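YJHT (Escherichia coli, PDB 2UVK) accelerates the interconversion of the alpha and beta anomers of N-acetylneuraminic acid (sialic acid), acting as a homodimeric, periplasmic mutarotase with a six-bladed beta-propeller fold. Local coordinates at residues B[24-29]-B[54-59]; B[69-74]-B[107-112]; B[82-87]-B[130-135]; B[125-130]-B[164-169]. All blocks are in the same frame, centred on the assembly; numbering follows the deposited sequence. Where two conformers were deposited one is given.

Contact 1: residues B[24-29]-B[54-59]; sequences IGLGSA and GPRDQA
Leu26 and Gly27, in the turn that follows strand 21-25, pack against Arg56, Asp57 and Ala59. The tight side belongs to Leu26. Its CB lies 3.5 Å from Arg56 O, and its CD1 bridges Arg56 CB at 4.0 Å and Ala59 CB at 4.2 Å; Val70 of the next blade and Phe51 touch the same leucine, which suits a branched apolar side chain. Leu26 and Arg56 run side by side in the same direction. The arginine chain then bends at chi2 (-63°), and its guanidinium leaves the contact to form a salt bridge with Asp87 and a hydrogen bond to Gly72 O. Beside this apolar patch one direct hydrogen bond joins the backbones, Gly27 N to Arg56 O at 2.8 Å.

The other side is looser and wet. Water 1 accepts from Arg56 N at 2.8 Å and also bonds to Gly27 O, while water 2 sits 2.8 Å from Asp57 OD1, the carboxylate oxygen that lies against Gly27 CA. Positive phi (60°) makes glycine a natural choice at Gly27. A turn after the second strand of a blade, bonded to the segment leading into the following blade, is characteristic of the kelch-type beta-propeller.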
loop_
_atom_site.group_PDB
_atom_site.type_symbol
_atom_site.label_atom_id
_atom_site.label_comp_id
_atom_site.label_asym_id
_atom_site.label_seq_id
_atom_site.Cartn_x
_atom_site.Cartn_y
_atom_site.Cartn_z
ATOM N N ILE B 24 -25.536 -11.750 8.660
ATOM C CA ILE B 24 -24.285 -12.510 8.494
ATOM C C ILE B 24 -24.138 -13.036 7.086
ATOM O O ILE B 24 -25.109 -13.312 6.387
ATOM C CB ILE B 24 -24.190 -13.683 9.457
ATOM C CG1 ILE B 24 -25.348 -14.661 9.249
ATOM C CG2 ILE B 24 -24.120 -13.196 10.909
ATOM C CD1 ILE B 24 -25.210 -15.952 9.982
ATOM N N GLY B 25 -22.895 -13.215 6.663
ATOM C CA GLY B 25 -22.665 -13.749 5.345
ATOM C C GLY B 25 -21.195 -13.947 5.049
ATOM O O GLY B 25 -20.313 -13.657 5.857
ATOM N N LEU B 26 -20.979 -14.508 3.880
ATOM C CA LEU B 26 -19.627 -14.736 3.346
ATOM C C LEU B 26 -18.854 -15.782 4.142
ATOM O O LEU B 26 -19.438 -16.627 4.791
ATOM C CB LEU B 26 -18.891 -13.421 3.142
ATOM C CG LEU B 26 -19.636 -12.369 2.324
ATOM C CD1 LEU B 26 -18.866 -11.059 2.184
ATOM C CD2 LEU B 26 -20.065 -12.942 0.947
ATOM N N GLY B 27 -17.527 -15.786 3.994
ATOM C CA GLY B 27 -16.735 -16.842 4.566
ATOM C C GLY B 27 -17.196 -18.149 3.973
ATOM O O GLY B 27 -17.469 -18.221 2.761
ATOM N N SER B 28 -17.294 -19.173 4.793
ATOM C CA SER B 28 -17.667 -20.507 4.292
ATOM C C SER B 28 -19.132 -20.576 3.844
ATOM O O SER B 28 -19.566 -21.624 3.318
ATOM C CB SER B 28 -17.331 -21.584 5.317
ATOM O OG SER B 28 -17.973 -21.345 6.548
ATOM N N ALA B 29 -19.886 -19.487 4.025
ATOM C CA ALA B 29 -21.250 -19.398 3.469
ATOM C C ALA B 29 -21.273 -19.027 1.984
ATOM O O ALA B 29 -22.336 -18.956 1.370
ATOM C CB ALA B 29 -22.115 -18.445 4.282
ATOM N N GLY B 54 -18.586 -12.275 -5.458
ATOM C CA GLY B 54 -18.012 -13.572 -5.232
ATOM C C GLY B 54 -17.722 -13.868 -3.781
ATOM O O GLY B 54 -17.817 -12.967 -2.938
ATOM N N PRO B 55 -17.374 -15.123 -3.457
ATOM C CA PRO B 55 -17.033 -15.481 -2.086
ATOM C C PRO B 55 -15.874 -14.658 -1.550
ATOM O O PRO B 55 -14.970 -14.333 -2.302
ATOM C CB PRO B 55 -16.621 -16.936 -2.199
ATOM C CG PRO B 55 -17.402 -17.442 -3.437
ATOM C CD PRO B 55 -17.343 -16.302 -4.354
ATOM N N ARG B 56 -15.938 -14.329 -0.259
ATOM C CA ARG B 56 -14.886 -13.538 0.417
ATOM C C ARG B 56 -14.624 -14.130 1.773
ATOM O O ARG B 56 -15.573 -14.295 2.564
ATOM C CB ARG B 56 -15.296 -12.076 0.641
ATOM C CG ARG B 56 -15.697 -11.296 -0.596
ATOM C CD ARG B 56 -14.594 -11.104 -1.638
ATOM N NE ARG B 56 -15.064 -10.395 -2.832
ATOM C CZ ARG B 56 -15.128 -9.079 -2.996
ATOM N NH1 ARG B 56 -14.754 -8.253 -2.023
ATOM N NH2 ARG B 56 -15.542 -8.550 -4.145
ATOM N N ASP B 57 -13.359 -14.447 2.061
ATOM C CA ASP B 57 -12.917 -14.762 3.425
ATOM C C ASP B 57 -12.280 -13.520 4.025
ATOM O O ASP B 57 -11.631 -12.751 3.347
ATOM C CB ASP B 57 -11.869 -15.877 3.422
ATOM C CG ASP B 57 -12.439 -17.251 3.211
ATOM O OD1 ASP B 57 -13.664 -17.486 3.305
ATOM O OD2 ASP B 57 -11.598 -18.156 2.940
ATOM N N GLN B 58 -12.524 -13.298 5.310
ATOM C CA GLN B 58 -11.875 -12.177 5.985
ATOM C C GLN B 58 -12.301 -10.790 5.475
ATOM O O GLN B 58 -11.562 -9.805 5.584
ATOM C CB GLN B 58 -10.337 -12.313 5.994
ATOM C CG GLN B 58 -9.856 -13.583 6.688
ATOM C CD GLN B 58 -8.370 -13.621 6.873
ATOM O OE1 GLN B 58 -7.792 -12.704 7.437
ATOM N NE2 GLN B 58 -7.732 -14.659 6.361
ATOM N N ALA B 59 -13.519 -10.689 4.933
ATOM C CA ALA B 59 -14.144 -9.380 4.718
ATOM C C ALA B 59 -14.572 -8.759 6.044
ATOM O O ALA B 59 -14.611 -9.415 7.092
ATOM C CB ALA B 59 -15.353 -9.536 3.822
HETATM O O HOH W 1 -17.691 -16.096 0.952
HETATM O O HOH W 2 -14.904 -17.680 0.789
#

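Contact 2: residues B[69-74]-B[107-112]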
loop_
_atom_site.group_PDB
_atom_site.type_symbol
_atom_site.label_atom_id
_atom_site.label_comp_id
_atom_site.label_asym_id
_atom_site.label_seq_id
_atom_site.Cartn_x
_atom_site.Cartn_y
_atom_site.Cartn_z
ATOM N N TYR B 69 -22.564 -2.036 4.576
ATOM C CA TYR B 69 -21.358 -1.935 3.726
ATOM C C TYR B 69 -20.438 -3.115 3.995
ATOM O O TYR B 69 -20.225 -3.452 5.137
ATOM C CB TYR B 69 -20.609 -0.630 4.007
ATOM C CG TYR B 69 -21.453 0.565 3.645
ATOM C CD1 TYR B 69 -21.401 1.119 2.393
ATOM C CD2 TYR B 69 -22.367 1.091 4.553
ATOM C CE1 TYR B 69 -22.253 2.191 2.014
ATOM C CE2 TYR B 69 -23.194 2.167 4.200
ATOM C CZ TYR B 69 -23.127 2.720 2.941
ATOM O OH TYR B 69 -23.962 3.794 2.589
ATOM N N VAL B 70 -19.908 -3.712 2.929
ATOM C CA VAL B 70 -18.947 -4.830 3.020
ATOM C C VAL B 70 -17.645 -4.390 2.345
ATOM O O VAL B 70 -17.667 -3.845 1.243
ATOM C CB VAL B 70 -19.488 -6.125 2.367
ATOM C CG1 VAL B 70 -18.426 -7.222 2.369
ATOM C CG2 VAL B 70 -20.750 -6.598 3.103
ATOM N N PHE B 71 -16.538 -4.619 3.047
ATOM C CA PHE B 71 -15.208 -4.164 2.645
ATOM C C PHE B 71 -14.257 -5.356 2.400
ATOM O O PHE B 71 -13.983 -6.161 3.287
ATOM C CB PHE B 71 -14.611 -3.289 3.753
ATOM C CG PHE B 71 -15.460 -2.107 4.062
ATOM C CD1 PHE B 71 -15.289 -0.911 3.399
ATOM C CD2 PHE B 71 -16.420 -2.214 5.063
ATOM C CE1 PHE B 71 -16.115 0.192 3.694
ATOM C CE2 PHE B 71 -17.246 -1.115 5.373
ATOM C CZ PHE B 71 -17.073 0.071 4.698
ATOM N N GLY B 72 -13.722 -5.425 1.186
ATOM C CA GLY B 72 -12.615 -6.312 0.884
ATOM C C GLY B 72 -12.844 -7.789 1.071
ATOM O O GLY B 72 -13.906 -8.329 0.717
ATOM N N GLY B 73 -11.820 -8.445 1.623
ATOM C CA GLY B 73 -11.759 -9.888 1.788
ATOM C C GLY B 73 -10.876 -10.556 0.747
ATOM O O GLY B 73 -10.328 -9.923 -0.142
ATOM N N ILE B 74 -10.770 -11.850 0.910
ATOM C CA ILE B 74 -9.950 -12.697 0.048
ATOM C C ILE B 74 -10.878 -13.557 -0.829
ATOM O O ILE B 74 -11.767 -14.228 -0.336
ATOM C CB ILE B 74 -9.127 -13.666 0.880
ATOM C CG1 ILE B 74 -8.123 -12.915 1.776
ATOM C CG2 ILE B 74 -8.341 -14.626 -0.042
ATOM C CD1 ILE B 74 -7.589 -13.786 2.889
HETATM N N MSE B 107 -5.494 0.654 0.088
HETATM C CA MSE B 107 -4.850 -0.618 0.422
HETATM C C MSE B 107 -5.844 -1.762 0.258
HETATM O O MSE B 107 -7.037 -1.604 0.531
HETATM C CB MSE B 107 -4.309 -0.584 1.860
HETATM C CG MSE B 107 -2.881 0.009 2.017
HETATM SE SE MSE B 107 -2.761 1.957 1.926
HETATM C CE MSE B 107 -3.639 2.428 3.616
ATOM N N GLY B 108 -5.367 -2.920 -0.198
ATOM C CA GLY B 108 -6.178 -4.095 -0.137
ATOM C C GLY B 108 -6.604 -4.308 1.305
ATOM O O GLY B 108 -5.950 -3.824 2.239
HETATM N N MSE B 109 -7.697 -5.032 1.504
HETATM C CA MSE B 109 -8.290 -5.232 2.820
HETATM C C MSE B 109 -8.602 -6.702 3.054
HETATM O O MSE B 109 -9.627 -7.211 2.608
HETATM C CB MSE B 109 -9.557 -4.386 2.907
HETATM C CG MSE B 109 -9.256 -2.912 2.864
HETATM SE SE MSE B 109 -10.888 -1.809 2.989
HETATM C CE MSE B 109 -11.600 -2.169 1.202
ATOM N N ALA B 110 -7.686 -7.398 3.724
ATOM C CA ALA B 110 -7.902 -8.754 4.232
ATOM C C ALA B 110 -7.133 -8.957 5.504
ATOM O O ALA B 110 -5.921 -8.781 5.491
ATOM C CB ALA B 110 -7.498 -9.832 3.200
ATOM N N GLY B 111 -7.852 -9.285 6.582
ATOM C CA GLY B 111 -7.270 -9.272 7.911
ATOM C C GLY B 111 -7.382 -7.914 8.578
ATOM O O GLY B 111 -6.921 -7.729 9.703
ATOM N N HIS B 112 -7.974 -6.967 7.876
ATOM C CA HIS B 112 -8.285 -5.654 8.421
ATOM C C HIS B 112 -9.405 -5.767 9.459
ATOM O O HIS B 112 -10.138 -6.766 9.562
ATOM C CB HIS B 112 -8.695 -4.710 7.301
ATOM C CG HIS B 112 -9.870 -5.190 6.513
ATOM N ND1 HIS B 112 -9.906 -6.433 5.906
ATOM C CD2 HIS B 112 -11.060 -4.597 6.240
ATOM C CE1 HIS B 112 -11.077 -6.584 5.311
ATOM N NE2 HIS B 112 -11.786 -5.479 5.487
#
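Gly72 and Gly73 meet Met109, Ala110 and His112 at the glycine pair that follows the second strand of a kelch blade, a signature of this beta-propeller family. The loop 107-112 leads into the first strand of the next blade and lies across that pair. Both glycines have positive phi, and a CB on Gly72 would collide with Met109 O; without one, Gly73 N can give Met109 O a short, nearly straight bond of 2.7 Å (171° at the hydrogen).

The Met109 side chain (selenomethionine) runs from the His112 ring to Phe71. Its CB sits 3.4 Å above the centre of that ring, so one face of the imidazole is covered from within its own loop, and the same CB lies 4.1 Å from Gly72 CA. Further out, SE lies 4.1 Å from Phe71 CB. At the tip the chain bends at chi3 (-72°), putting CE 3.9 Å from Gly72 N and at the edge of the Phe71 ring, close to its plane. The long, unbranched, flexible chain of methionine, here with selenium in place of sulphur, suits this course, while Phe71 itself stands edge-to-face with Phe173.

On the His112 ring, NE2 donates to Phe71 O at 3.2 Å, with the oxygen near the imidazole plane but the donor well above the carbonyl plane. An alanine at His112 would probably leave Phe71 O without this donor and open a gap beneath Met109 CB. Farther along, the small Ala110 admits Ile74, whose CG1 presses to 3.5 Å from Ala110 CB, tighter than carbons usually sit.

Contact 3: residues B[82-87]-B[130-135]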
loop_
_atom_site.group_PDB
_atom_site.type_symbol
_atom_site.label_atom_id
_atom_site.label_comp_id
_atom_site.label_asym_id
_atom_site.label_seq_id
_atom_site.Cartn_x
_atom_site.Cartn_y
_atom_site.Cartn_z
ATOM N N THR B 82 -6.312 -16.660 -6.086
ATOM C CA THR B 82 -6.615 -16.053 -4.812
ATOM C C THR B 82 -5.936 -14.715 -4.707
ATOM O O THR B 82 -4.742 -14.560 -5.015
ATOM C CB THR B 82 -6.134 -16.988 -3.690
ATOM O OG1 THR B 82 -6.891 -18.216 -3.742
ATOM C CG2 THR B 82 -6.282 -16.351 -2.312
ATOM N N GLN B 83 -6.704 -13.735 -4.232
ATOM C CA GLN B 83 -6.213 -12.381 -4.103
ATOM C C GLN B 83 -6.983 -11.639 -3.019
ATOM O O GLN B 83 -8.040 -12.063 -2.593
ATOM C CB GLN B 83 -6.363 -11.606 -5.400
ATOM C CG GLN B 83 -7.825 -11.382 -5.770
ATOM C CD GLN B 83 -8.062 -10.143 -6.575
ATOM O OE1 GLN B 83 -7.156 -9.597 -7.207
ATOM N NE2 GLN B 83 -9.332 -9.758 -6.667
ATOM N N VAL B 84 -6.444 -10.487 -2.668
ATOM C CA VAL B 84 -7.068 -9.558 -1.729
ATOM C C VAL B 84 -7.806 -8.482 -2.499
ATOM O O VAL B 84 -7.266 -7.881 -3.417
ATOM C CB VAL B 84 -5.959 -8.874 -0.866
ATOM C CG1 VAL B 84 -6.530 -7.829 0.064
ATOM C CG2 VAL B 84 -5.198 -9.887 -0.106
ATOM N N PHE B 85 -9.033 -8.184 -2.068
ATOM C CA PHE B 85 -9.837 -7.138 -2.713
ATOM C C PHE B 85 -9.744 -5.801 -1.977
ATOM O O PHE B 85 -9.403 -5.789 -0.802
ATOM C CB PHE B 85 -11.321 -7.564 -2.752
ATOM C CG PHE B 85 -11.618 -8.654 -3.756
ATOM C CD1 PHE B 85 -12.177 -8.316 -4.961
ATOM C CD2 PHE B 85 -11.445 -9.983 -3.459
ATOM C CE1 PHE B 85 -12.456 -9.284 -5.893
ATOM C CE2 PHE B 85 -11.740 -10.947 -4.376
ATOM C CZ PHE B 85 -12.270 -10.574 -5.602
ATOM N N ASN B 86 -10.046 -4.704 -2.662
ATOM C CA ASN B 86 -10.023 -3.358 -2.065
ATOM C C ASN B 86 -11.338 -2.640 -2.287
ATOM O O ASN B 86 -11.378 -1.425 -2.322
ATOM C CB ASN B 86 -8.881 -2.494 -2.625
ATOM C CG ASN B 86 -9.172 -1.958 -4.036
ATOM O OD1 ASN B 86 -9.800 -2.661 -4.852
ATOM N ND2 ASN B 86 -8.741 -0.730 -4.332
ATOM N N ASP B 87 -12.409 -3.409 -2.453
ATOM C CA ASP B 87 -13.686 -2.831 -2.877
ATOM C C ASP B 87 -14.705 -2.677 -1.754
ATOM O O ASP B 87 -14.493 -3.123 -0.616
ATOM C CB ASP B 87 -14.284 -3.639 -4.043
ATOM C CG ASP B 87 -14.530 -5.094 -3.702
ATOM O OD1 ASP B 87 -14.307 -5.511 -2.528
ATOM O OD2 ASP B 87 -14.925 -5.862 -4.623
ATOM N N ASN B 130 0.134 -6.691 -2.570
ATOM C CA ASN B 130 1.125 -7.190 -3.529
ATOM C C ASN B 130 1.852 -8.443 -3.021
ATOM O O ASN B 130 2.129 -9.366 -3.799
ATOM C CB ASN B 130 2.133 -6.104 -3.918
ATOM C CG ASN B 130 1.552 -5.078 -4.873
ATOM O OD1 ASN B 130 0.486 -5.296 -5.427
ATOM N ND2 ASN B 130 2.253 -3.957 -5.088
ATOM N N ILE B 131 2.215 -8.469 -1.734
ATOM C CA ILE B 131 2.913 -9.635 -1.177
ATOM C C ILE B 131 1.979 -10.844 -1.141
ATOM O O ILE B 131 2.331 -11.940 -1.570
ATOM C CB ILE B 131 3.505 -9.312 0.218
ATOM C CG1 ILE B 131 4.626 -8.286 0.067
ATOM C CG2 ILE B 131 4.008 -10.564 0.890
ATOM C CD1 ILE B 131 5.161 -7.767 1.366
ATOM N N PHE B 132 0.766 -10.648 -0.649
ATOM C CA PHE B 132 -0.206 -11.737 -0.553
ATOM C C PHE B 132 -0.573 -12.245 -1.967
ATOM O O PHE B 132 -0.542 -13.465 -2.258
ATOM C CB PHE B 132 -1.453 -11.228 0.170
ATOM C CG PHE B 132 -2.519 -12.250 0.357
ATOM C CD1 PHE B 132 -2.606 -12.951 1.543
ATOM C CD2 PHE B 132 -3.457 -12.493 -0.648
ATOM C CE1 PHE B 132 -3.573 -13.892 1.720
ATOM C CE2 PHE B 132 -4.444 -13.411 -0.450
ATOM C CZ PHE B 132 -4.498 -14.107 0.707
ATOM N N ASN B 133 -0.916 -11.333 -2.865
ATOM C CA ASN B 133 -1.329 -11.761 -4.223
ATOM C C ASN B 133 -0.148 -12.414 -4.945
ATOM O O ASN B 133 -0.335 -13.375 -5.709
ATOM C CB ASN B 133 -1.777 -10.588 -5.066
ATOM C CG ASN B 133 -3.089 -9.963 -4.596
ATOM O OD1 ASN B 133 -3.753 -10.474 -3.713
ATOM N ND2 ASN B 133 -3.424 -8.843 -5.194
ATOM N N GLY B 134 1.057 -11.881 -4.753
ATOM C CA GLY B 134 2.219 -12.426 -5.433
ATOM C C GLY B 134 2.511 -13.834 -4.983
ATOM O O GLY B 134 3.028 -14.644 -5.783
ATOM N N TYR B 135 2.251 -14.151 -3.725
ATOM C CA TYR B 135 2.470 -15.534 -3.230
ATOM C C TYR B 135 1.637 -16.519 -4.052
ATOM O O TYR B 135 2.104 -17.572 -4.496
ATOM C CB TYR B 135 2.114 -15.623 -1.753
ATOM C CG TYR B 135 2.258 -16.985 -1.127
ATOM C CD1 TYR B 135 3.524 -17.528 -0.866
ATOM C CD2 TYR B 135 1.152 -17.733 -0.791
ATOM C CE1 TYR B 135 3.645 -18.734 -0.284
ATOM C CE2 TYR B 135 1.258 -18.958 -0.202
ATOM C CZ TYR B 135 2.516 -19.475 0.043
ATOM O OH TYR B 135 2.638 -20.727 0.626
HETATM O O HOH W 3 -2.873 -13.802 -6.787
HETATM O O HOH W 4 -5.849 -7.290 -5.753
#
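Strand 82-84 and helix 130-135 run almost exactly antiparallel (175°), their axes 7.2 Å apart at closest approach, with Gln83 facing Asn133. The Asn133 side chain, CG anti to the carbonyl carbon (chi1 -69°), carries its amide to the strand backbone. OD1 takes the N-H of Val84 at 2.9 Å, in the plane of the amide and on a lone pair, with 158° at the hydrogen. The same oxygen lies close over Gln83, 3.1 Å from its CA.

ND2 works through water: water 4 accepts from it at 2.9 Å and is placed to donate to Val84 O and Gln83 OE1, so the amide meets Val84 N directly and can reach the C=O of that residue through water. A lysine in place of Asn133 would probably leave Val84 N without this acceptor.

The strand belongs to the small hairpin formed by 74-76 and 82-84, which projects from the second propeller blade; the helix, 129-142, is part of an insertion between the middle strands of the third blade. Contact 3 thus joins two elaborations of neighbouring kelch blades, with the Phe132 side chain about 8 Å from that of Glu209, the predicted proton acceptor.

Phe132 supplies the apolar half. Its ring crosses Thr82 obliquely, CE2 lying 3.9 Å from Thr82 CG2, and is also near Val84; Ile74 and Val127 touch it too. A flat, bulky ring suits these small branched neighbours. Water 3 donates to Thr82 O at 2.7 Å and to Asn133 O at 2.8 Å.

Contact 4: residues B[125-130]-B[164-169]; sequences GGVNQN and YFFNKF
Gly125 meets Asn167 where the chain leaves the second strand of the third blade: its N makes a weak bond to Asn167 O at 3.0 Å, and its CA lies about as near. Gly125 O rests beside Asn167 CB, and water 5 links that oxygen to Asn167 ND2. The asparagine is doubly useful, since its OD1 accepts from Phe169 N in an Asx turn.

Gly126 follows, completing the kelch glycine pair. Its carbonyl takes Asn167 N at 2.9 Å in the carbonyl plane, while Phe166 CA comes to 3.2 Å from the same Gly126 O. At a phi of 111° a side chain here would jam against the preceding carbonyl.

Val127 turns its CB away, yet its CG1 still lies 4.0 Å from Phe166 CE1, the two side chains crossing at a slant.

Asn128 sits at the N-cap of helix 129-142, where its OD1 accepts from Ile131 N, a role suited to a short amide. With CG anti to the backbone N (chi1 176°), it lies alongside Phe165: CB is 3.3 Å from Tyr164 O, and ND2 is 3.8 Å from Phe165 CB. That ND2 also bonds Pro106 O of the second subunit, while water 6 joins Asn128 N to Tyr164 O.

Backbone hydrogen bonds and bridging waters hold this seam at the neck of the helical insertion, with Phe165 and Phe166 packed beside them; together they probably fix the course of the loop bearing Phe166, whose side chain lies about 4 Å from that of Glu209, the predicted proton acceptor.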
loop_
_atom_site.group_PDB
_atom_site.type_symbol
_atom_site.label_atom_id
_atom_site.label_comp_id
_atom_site.label_asym_id
_atom_site.label_seq_id
_atom_site.Cartn_x
_atom_site.Cartn_y
_atom_site.Cartn_z
ATOM N N GLY B 125 -5.232 -2.213 9.574
ATOM C CA GLY B 125 -4.755 -3.592 9.534
ATOM C C GLY B 125 -4.914 -4.248 8.180
ATOM O O GLY B 125 -5.440 -3.672 7.234
ATOM N N GLY B 126 -4.453 -5.480 8.128
ATOM C CA GLY B 126 -4.542 -6.286 6.932
ATOM C C GLY B 126 -3.208 -6.557 6.285
ATOM O O GLY B 126 -2.217 -5.818 6.473
ATOM N N VAL B 127 -3.198 -7.609 5.480
ATOM C CA VAL B 127 -2.002 -7.980 4.735
ATOM C C VAL B 127 -1.709 -6.951 3.637
ATOM O O VAL B 127 -2.564 -6.130 3.274
ATOM C CB VAL B 127 -2.185 -9.363 4.091
ATOM C CG1 VAL B 127 -2.508 -10.414 5.140
ATOM C CG2 VAL B 127 -3.243 -9.325 2.949
ATOM N N ASN B 128 -0.520 -7.030 3.049
ATOM C CA ASN B 128 -0.142 -6.221 1.911
ATOM C C ASN B 128 -0.640 -6.917 0.643
ATOM O O ASN B 128 -0.351 -8.102 0.423
ATOM C CB ASN B 128 1.381 -6.075 1.836
ATOM C CG ASN B 128 1.846 -5.327 0.636
ATOM O OD1 ASN B 128 2.139 -5.936 -0.411
ATOM N ND2 ASN B 128 1.941 -3.990 0.748
ATOM N N GLN B 129 -1.354 -6.187 -0.193
ATOM C CA GLN B 129 -1.978 -6.843 -1.346
ATOM C C GLN B 129 -0.937 -7.429 -2.293
ATOM O O GLN B 129 -1.139 -8.531 -2.805
ATOM C CB GLN B 129 -2.899 -5.899 -2.065
ATOM C CG GLN B 129 -2.305 -4.858 -2.838
ATOM C CD GLN B 129 -3.311 -3.758 -3.195
ATOM O OE1 GLN B 129 -4.552 -3.991 -3.207
ATOM N NE2 GLN B 129 -2.789 -2.549 -3.470
ATOM N N ASN B 130 0.134 -6.691 -2.570
ATOM C CA ASN B 130 1.125 -7.190 -3.529
ATOM C C ASN B 130 1.852 -8.443 -3.021
ATOM O O ASN B 130 2.129 -9.366 -3.799
ATOM C CB ASN B 130 2.133 -6.104 -3.918
ATOM C CG ASN B 130 1.552 -5.078 -4.873
ATOM O OD1 ASN B 130 0.486 -5.296 -5.427
ATOM N ND2 ASN B 130 2.253 -3.957 -5.088
ATOM N N TYR B 164 6.639 -7.436 5.667
ATOM C CA TYR B 164 5.308 -7.842 5.149
ATOM C C TYR B 164 4.356 -6.678 4.969
ATOM O O TYR B 164 3.304 -6.839 4.378
ATOM C CB TYR B 164 4.670 -8.892 6.036
ATOM C CG TYR B 164 5.457 -10.184 6.074
ATOM C CD1 TYR B 164 5.247 -11.201 5.137
ATOM C CD2 TYR B 164 6.472 -10.357 7.013
ATOM C CE1 TYR B 164 6.001 -12.388 5.176
ATOM C CE2 TYR B 164 7.202 -11.519 7.061
ATOM C CZ TYR B 164 6.974 -12.525 6.147
ATOM O OH TYR B 164 7.762 -13.671 6.215
ATOM N N PHE B 165 4.726 -5.504 5.458
ATOM C CA PHE B 165 3.973 -4.296 5.213
ATOM C C PHE B 165 2.507 -4.487 5.550
ATOM O O PHE B 165 1.625 -4.022 4.810
ATOM C CB PHE B 165 4.204 -3.796 3.807
ATOM C CG PHE B 165 5.597 -3.303 3.585
ATOM C CD1 PHE B 165 5.912 -1.971 3.783
ATOM C CD2 PHE B 165 6.595 -4.163 3.177
ATOM C CE1 PHE B 165 7.203 -1.523 3.586
ATOM C CE2 PHE B 165 7.886 -3.712 2.987
ATOM C CZ PHE B 165 8.180 -2.394 3.179
ATOM N N PHE B 166 2.210 -5.135 6.666
ATOM C CA PHE B 166 0.829 -5.114 7.178
ATOM C C PHE B 166 0.407 -3.645 7.404
ATOM O O PHE B 166 1.237 -2.798 7.750
ATOM C CB PHE B 166 0.670 -5.933 8.448
ATOM C CG PHE B 166 0.693 -7.428 8.257
ATOM C CD1 PHE B 166 1.011 -8.023 7.039
ATOM C CD2 PHE B 166 0.404 -8.241 9.327
ATOM C CE1 PHE B 166 0.969 -9.394 6.910
ATOM C CE2 PHE B 166 0.380 -9.617 9.190
ATOM C CZ PHE B 166 0.657 -10.183 7.970
ATOM N N ASN B 167 -0.871 -3.352 7.198
ATOM C CA ASN B 167 -1.324 -1.971 7.075
ATOM C C ASN B 167 -1.462 -1.295 8.433
ATOM O O ASN B 167 -2.350 -1.656 9.222
ATOM C CB ASN B 167 -2.684 -1.908 6.378
ATOM C CG ASN B 167 -3.098 -0.496 6.044
ATOM O OD1 ASN B 167 -2.308 0.436 6.161
ATOM N ND2 ASN B 167 -4.353 -0.330 5.572
ATOM N N LYS B 168 -0.574 -0.331 8.694
ATOM C CA LYS B 168 -0.620 0.427 9.950
ATOM C C LYS B 168 -1.429 1.715 9.825
ATOM O O LYS B 168 -1.668 2.387 10.835
ATOM C CB LYS B 168 0.797 0.776 10.453
ATOM C CG LYS B 168 1.551 1.761 9.620
ATOM C CD LYS B 168 2.871 2.174 10.287
ATOM C CE LYS B 168 3.635 3.178 9.486
ATOM N NZ LYS B 168 4.790 3.712 10.320
ATOM N N PHE B 169 -1.841 2.076 8.607
ATOM C CA PHE B 169 -2.612 3.294 8.383
ATOM C C PHE B 169 -4.041 3.113 8.840
ATOM O O PHE B 169 -4.574 2.011 8.838
ATOM C CB PHE B 169 -2.588 3.712 6.927
ATOM C CG PHE B 169 -1.242 4.133 6.450
ATOM C CD1 PHE B 169 -0.780 5.410 6.709
ATOM C CD2 PHE B 169 -0.428 3.262 5.747
ATOM C CE1 PHE B 169 0.445 5.821 6.260
ATOM C CE2 PHE B 169 0.799 3.665 5.300
ATOM C CZ PHE B 169 1.245 4.953 5.575
HETATM O O HOH W 5 -6.179 -2.523 4.860
HETATM O O HOH W 6 1.525 -8.865 3.513
HETATM O O HOH W 7 0.340 -2.541 3.223
#

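In the fold
From the N terminus, contact 1 closes the loop that carries the last two strands of the first blade and reaches the second. It is complete before contact 2 opens; that one repeats the step one blade on, joining 69-74 to 107-112. Within the latter loop lies 82-87, whose partner 130-135 falls beyond it, so contacts 2 and 3 cross. Contact 4 opens before 130-135 and ends after the helices, crossing contact 3 and sharing Asn130 with it. Asp57 O with Ile74 N ties contact 1 to contact 2, and Ala110 O with Val127 N joins contacts 2 and 4. Together they bind three successive blades and the helical insertion; contacts 2, 3 and 4 also touch the second subunit.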